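Local coordinates for protein thioredoxin (TrxA-1) (PDB 3TCO) that probably reduces protein disulfides through a redox-active cysteine pair, as thioredoxins do, at residues 39-50 / 94-105. Sequence-based numbering, arbitrary orientation.
Sequences YEPIYKKVAEKY and AVDEDTLESTVN
Two helices pack side by side on one face of the central sheet, where L100 and V46 meet in an apolar seam edged by a salt-bridge network. Helix 39-49 and helix 97-105 run in roughly the same direction, at 33°, with their axes 10.3 Å apart. L100 sits as a knob among Y39, I42, Y43 and V46. L100 CD2 lies 3.8 Å from V46 CG2. V46 CG2 also touches E101 CG. On the sheet side L100 rests on L25 of strand 23-29, and V46 and V104 on F56 of strand 55-60.

In the thioredoxin fold the long helix starts at the redox-active cysteines, here the disulfide C33-C36. The C-terminal helix lies beside it on the same face of the sheet. Y39, one turn past C36, meets the loop leading into that second helix. Its CG stands anti to the backbone N (chi1 175°), which brings A94 CA over a ring face in a CH-pi contact. Y39 OH is hydrogen-bonded to T79 OG1. An alanine in place of Y39 is likely to open a gap beside A94 and L100 and leave T79 without this partner.

At the other end, V104 CG1 stands over the centre of the Y50 ring in a CH-pi contact, 3.4 Å from the centroid and 5° off the ring normal.

On the outer side, E97 is a knob among I42, K45, V46 and K49. The extended K49 chain brings NZ to E101 OE2 at a very short 2.5 Å and, weakly, to E97 OE2 at 3.3 Å. E97 OE2 and E101 OE2 lie 2.8 Å apart; if both carboxylates are charged, the ammonium of K49 probably eases their repulsion, though a shared proton is also possible. E97 OE1 turns to a water that also binds K45 NZ.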
loop_
_atom_site.group_PDB
_atom_site.type_symbol
_atom_site.label_atom_id
_atom_site.label_comp_id
_atom_site.label_asym_id
_atom_site.label_seq_id
_atom_site.Cartn_x
_atom_site.Cartn_y
_atom_site.Cartn_z
ATOM N N TYR A 39 -1.631 -11.398 4.333
ATOM C CA TYR A 39 -1.516 -10.598 3.106
ATOM C C TYR A 39 -0.073 -10.126 2.818
ATOM O O TYR A 39 0.337 -9.998 1.661
ATOM C CB TYR A 39 -2.452 -9.391 3.237
ATOM C CG TYR A 39 -2.403 -8.368 2.123
ATOM C CD1 TYR A 39 -2.532 -8.749 0.789
ATOM C CD2 TYR A 39 -2.303 -7.006 2.414
ATOM C CE1 TYR A 39 -2.571 -7.803 -0.225
ATOM C CE2 TYR A 39 -2.342 -6.042 1.402
ATOM C CZ TYR A 39 -2.479 -6.447 0.085
ATOM O OH TYR A 39 -2.562 -5.497 -0.916
ATOM N N GLU A 40 0.701 -9.892 3.871
ATOM C CA GLU A 40 2.055 -9.382 3.704
ATOM C C GLU A 40 2.953 -10.062 2.658
ATOM O O GLU A 40 3.531 -9.379 1.811
ATOM C CB GLU A 40 2.757 -9.325 5.061
ATOM C CG GLU A 40 2.005 -8.460 6.081
ATOM C CD GLU A 40 1.622 -7.075 5.540
ATOM O OE1 GLU A 40 2.540 -6.306 5.172
ATOM O OE2 GLU A 40 0.404 -6.755 5.483
ATOM N N PRO A 41 3.082 -11.400 2.690
ATOM C CA PRO A 41 3.944 -12.032 1.682
ATOM C C PRO A 41 3.450 -11.850 0.239
ATOM O O PRO A 41 4.253 -11.800 -0.708
ATOM C CB PRO A 41 3.981 -13.501 2.130
ATOM C CG PRO A 41 2.660 -13.682 2.795
ATOM C CD PRO A 41 2.521 -12.407 3.608
ATOM N N ILE A 42 2.134 -11.753 0.066
ATOM C CA ILE A 42 1.551 -11.550 -1.261
ATOM C C ILE A 42 1.874 -10.122 -1.715
ATOM O O ILE A 42 2.271 -9.893 -2.860
ATOM C CB ILE A 42 0.020 -11.748 -1.231
ATOM C CG1 ILE A 42 -0.305 -13.199 -0.839
ATOM C CG2 ILE A 42 -0.592 -11.376 -2.568
ATOM C CD1 ILE A 42 0.344 -14.248 -1.724
ATOM N N TYR A 43 1.723 -9.167 -0.802
ATOM C CA TYR A 43 2.008 -7.762 -1.113
ATOM C C TYR A 43 3.482 -7.618 -1.468
ATOM O O TYR A 43 3.832 -6.918 -2.413
ATOM C CB TYR A 43 1.692 -6.867 0.084
ATOM C CG TYR A 43 1.793 -5.390 -0.216
ATOM C CD1 TYR A 43 0.816 -4.744 -0.964
ATOM C CD2 TYR A 43 2.868 -4.631 0.265
ATOM C CE1 TYR A 43 0.893 -3.378 -1.227
ATOM C CE2 TYR A 43 2.957 -3.258 0.004
ATOM C CZ TYR A 43 1.963 -2.641 -0.739
ATOM O OH TYR A 43 2.010 -1.289 -0.989
ATOM N N LYS A 44 4.338 -8.287 -0.703
ATOM C CA LYS A 44 5.784 -8.261 -0.941
ATOM C C LYS A 44 6.170 -8.933 -2.266
ATOM O O LYS A 44 7.021 -8.431 -3.014
ATOM C CB LYS A 44 6.500 -8.957 0.211
ATOM C CG LYS A 44 6.531 -8.118 1.475
ATOM C CD LYS A 44 7.066 -8.905 2.664
ATOM C CE LYS A 44 7.195 -8.015 3.888
ATOM N NZ LYS A 44 7.922 -8.738 4.962
ATOM N N LYS A 45 5.535 -10.066 -2.545
ATOM C CA LYS A 45 5.793 -10.799 -3.780
ATOM C C LYS A 45 5.456 -9.958 -5.017
ATOM O O LYS A 45 6.231 -9.907 -5.981
ATOM C CB LYS A 45 4.974 -12.095 -3.793
ATOM C CG LYS A 45 5.151 -12.906 -5.068
ATOM C CD LYS A 45 4.634 -14.322 -4.890
ATOM C CE LYS A 45 5.017 -15.198 -6.082
ATOM N NZ LYS A 45 4.852 -16.651 -5.778
ATOM N N VAL A 46 4.303 -9.296 -5.002
ATOM C CA VAL A 46 3.924 -8.465 -6.134
ATOM C C VAL A 46 4.841 -7.246 -6.230
ATOM O O VAL A 46 5.231 -6.840 -7.331
ATOM C CB VAL A 46 2.440 -8.035 -6.042
ATOM C CG1 VAL A 46 2.074 -7.103 -7.213
ATOM C CG2 VAL A 46 1.551 -9.293 -6.100
ATOM N N ALA A 47 5.214 -6.679 -5.086
ATOM C CA ALA A 47 6.104 -5.520 -5.087
ATOM C C ALA A 47 7.433 -5.888 -5.762
ATOM O O ALA A 47 8.031 -5.073 -6.471
ATOM C CB ALA A 47 6.359 -5.031 -3.659
ATOM N N GLU A 48 7.891 -7.116 -5.530
ATOM C CA GLU A 48 9.135 -7.584 -6.132
ATOM C C GLU A 48 8.943 -7.724 -7.650
ATOM O O GLU A 48 9.821 -7.359 -8.435
ATOM C CB GLU A 48 9.525 -8.930 -5.511
ATOM C CG GLU A 48 10.735 -9.610 -6.134
ATOM C CD GLU A 48 11.997 -8.764 -6.106
ATOM O OE1 GLU A 48 12.179 -7.958 -5.170
ATOM O OE2 GLU A 48 12.826 -8.925 -7.023
ATOM N N LYS A 49 7.797 -8.249 -8.067
ATOM C CA LYS A 49 7.535 -8.408 -9.495
ATOM C C LYS A 49 7.602 -7.072 -10.220
ATOM O O LYS A 49 8.027 -7.013 -11.381
ATOM C CB LYS A 49 6.158 -9.024 -9.741
ATOM C CG LYS A 49 6.003 -10.476 -9.306
ATOM C CD LYS A 49 4.694 -11.054 -9.851
ATOM C CE LYS A 49 4.518 -12.510 -9.442
ATOM N NZ LYS A 49 3.305 -13.127 -10.075
ATOM N N TYR A 50 7.171 -6.001 -9.552
ATOM C CA TYR A 50 7.188 -4.671 -10.157
ATOM C C TYR A 50 8.290 -3.785 -9.588
ATOM O O TYR A 50 8.160 -2.562 -9.530
ATOM C CB TYR A 50 5.831 -3.981 -9.978
ATOM C CG TYR A 50 4.732 -4.633 -10.778
ATOM C CD1 TYR A 50 3.931 -5.630 -10.223
ATOM C CD2 TYR A 50 4.518 -4.285 -12.115
ATOM C CE1 TYR A 50 2.943 -6.268 -10.980
ATOM C CE2 TYR A 50 3.535 -4.922 -12.878
ATOM C CZ TYR A 50 2.756 -5.913 -12.300
ATOM O OH TYR A 50 1.794 -6.566 -13.041
ATOM N N ALA A 94 -7.389 -8.514 2.649
ATOM C CA ALA A 94 -6.252 -9.049 1.906
ATOM C C ALA A 94 -6.628 -9.157 0.418
ATOM O O ALA A 94 -7.569 -9.871 0.065
ATOM C CB ALA A 94 -5.872 -10.422 2.460
ATOM N N VAL A 95 -5.906 -8.457 -0.457
ATOM C CA VAL A 95 -6.234 -8.507 -1.882
ATOM C C VAL A 95 -5.679 -9.759 -2.566
ATOM O O VAL A 95 -4.510 -10.110 -2.393
ATOM C CB VAL A 95 -5.709 -7.258 -2.644
ATOM C CG1 VAL A 95 -4.213 -7.283 -2.722
ATOM C CG2 VAL A 95 -6.266 -7.223 -4.037
ATOM N N ASP A 96 -6.529 -10.430 -3.339
ATOM C CA ASP A 96 -6.118 -11.629 -4.060
ATOM C C ASP A 96 -4.920 -11.243 -4.922
ATOM O O ASP A 96 -4.886 -10.149 -5.475
ATOM C CB ASP A 96 -7.247 -12.126 -4.974
ATOM C CG ASP A 96 -8.438 -12.643 -4.213
ATOM O OD1 ASP A 96 -8.386 -12.678 -2.962
ATOM O OD2 ASP A 96 -9.432 -13.014 -4.875
ATOM N N GLU A 97 -3.952 -12.136 -5.069
ATOM C CA GLU A 97 -2.779 -11.788 -5.864
ATOM C C GLU A 97 -3.146 -11.397 -7.288
ATOM O O GLU A 97 -2.586 -10.443 -7.837
ATOM C CB GLU A 97 -1.786 -12.944 -5.905
ATOM C CG GLU A 97 -0.466 -12.571 -6.567
ATOM C CD GLU A 97 0.571 -13.681 -6.510
ATOM O OE1 GLU A 97 0.475 -14.543 -5.616
ATOM O OE2 GLU A 97 1.496 -13.669 -7.346
ATOM N N ASP A 98 -4.077 -12.126 -7.897
ATOM C CA ASP A 98 -4.442 -11.802 -9.264
ATOM C C ASP A 98 -5.034 -10.395 -9.329
ATOM O O ASP A 98 -4.682 -9.615 -10.203
ATOM C CB ASP A 98 -5.391 -12.873 -9.859
ATOM C CG ASP A 98 -6.682 -13.051 -9.067
ATOM O OD1 ASP A 98 -6.728 -12.706 -7.869
ATOM O OD2 ASP A 98 -7.658 -13.569 -9.654
ATOM N N THR A 99 -5.895 -10.053 -8.381
ATOM C CA THR A 99 -6.483 -8.719 -8.352
ATOM C C THR A 99 -5.413 -7.637 -8.156
ATOM O O THR A 99 -5.457 -6.584 -8.793
ATOM C CB THR A 99 -7.525 -8.604 -7.226
ATOM O OG1 THR A 99 -8.573 -9.551 -7.464
ATOM C CG2 THR A 99 -8.124 -7.193 -7.185
ATOM N N LEU A 100 -4.450 -7.901 -7.282
ATOM C CA LEU A 100 -3.388 -6.938 -7.018
ATOM C C LEU A 100 -2.492 -6.706 -8.252
ATOM O O LEU A 100 -2.172 -5.561 -8.600
ATOM C CB LEU A 100 -2.554 -7.417 -5.822
ATOM C CG LEU A 100 -1.483 -6.467 -5.277
ATOM C CD1 LEU A 100 -2.128 -5.135 -4.895
ATOM C CD2 LEU A 100 -0.792 -7.119 -4.072
ATOM N N GLU A 101 -2.097 -7.785 -8.922
ATOM C CA GLU A 101 -1.248 -7.668 -10.109
ATOM C C GLU A 101 -2.024 -7.014 -11.247
ATOM O O GLU A 101 -1.479 -6.210 -12.016
ATOM C CB GLU A 101 -0.750 -9.060 -10.534
ATOM C CG GLU A 101 0.081 -9.727 -9.456
ATOM C CD GLU A 101 0.415 -11.180 -9.748
ATOM O OE1 GLU A 101 -0.407 -11.880 -10.381
ATOM O OE2 GLU A 101 1.492 -11.630 -9.307
ATOM N N SER A 102 -3.304 -7.362 -11.348
ATOM C CA SER A 102 -4.178 -6.819 -12.379
ATOM C C SER A 102 -4.327 -5.306 -12.201
ATOM O O SER A 102 -4.297 -4.538 -13.176
ATOM C CB SER A 102 -5.552 -7.492 -12.294
ATOM O OG SER A 102 -6.399 -7.037 -13.329
ATOM N N THR A 103 -4.473 -4.883 -10.946
ATOM C CA THR A 103 -4.631 -3.469 -10.631
ATOM C C THR A 103 -3.371 -2.685 -10.982
ATOM O O THR A 103 -3.441 -1.603 -11.579
ATOM C CB THR A 103 -4.949 -3.279 -9.141
ATOM O OG1 THR A 103 -6.156 -3.981 -8.830
ATOM C CG2 THR A 103 -5.138 -1.810 -8.820
ATOM N N VAL A 104 -2.220 -3.232 -10.615
ATOM C CA VAL A 104 -0.951 -2.584 -10.918
ATOM C C VAL A 104 -0.778 -2.429 -12.434
ATOM O O VAL A 104 -0.506 -1.328 -12.934
ATOM C CB VAL A 104 0.229 -3.394 -10.347
ATOM C CG1 VAL A 104 1.556 -2.820 -10.832
ATOM C CG2 VAL A 104 0.166 -3.377 -8.814
ATOM N N ASN A 105 -0.944 -3.531 -13.162
ATOM C CA ASN A 105 -0.808 -3.505 -14.611
ATOM C C ASN A 105 -1.713 -2.434 -15.214
ATOM O O ASN A 105 -1.300 -1.662 -16.080
ATOM C CB ASN A 105 -1.151 -4.878 -15.188
ATOM C CG ASN A 105 -1.127 -4.891 -16.698
ATOM O OD1 ASN A 105 -2.176 -4.900 -17.343
ATOM N ND2 ASN A 105 0.072 -4.881 -17.276
HETATM O O HOH W 1 2.223 -16.596 -5.546
#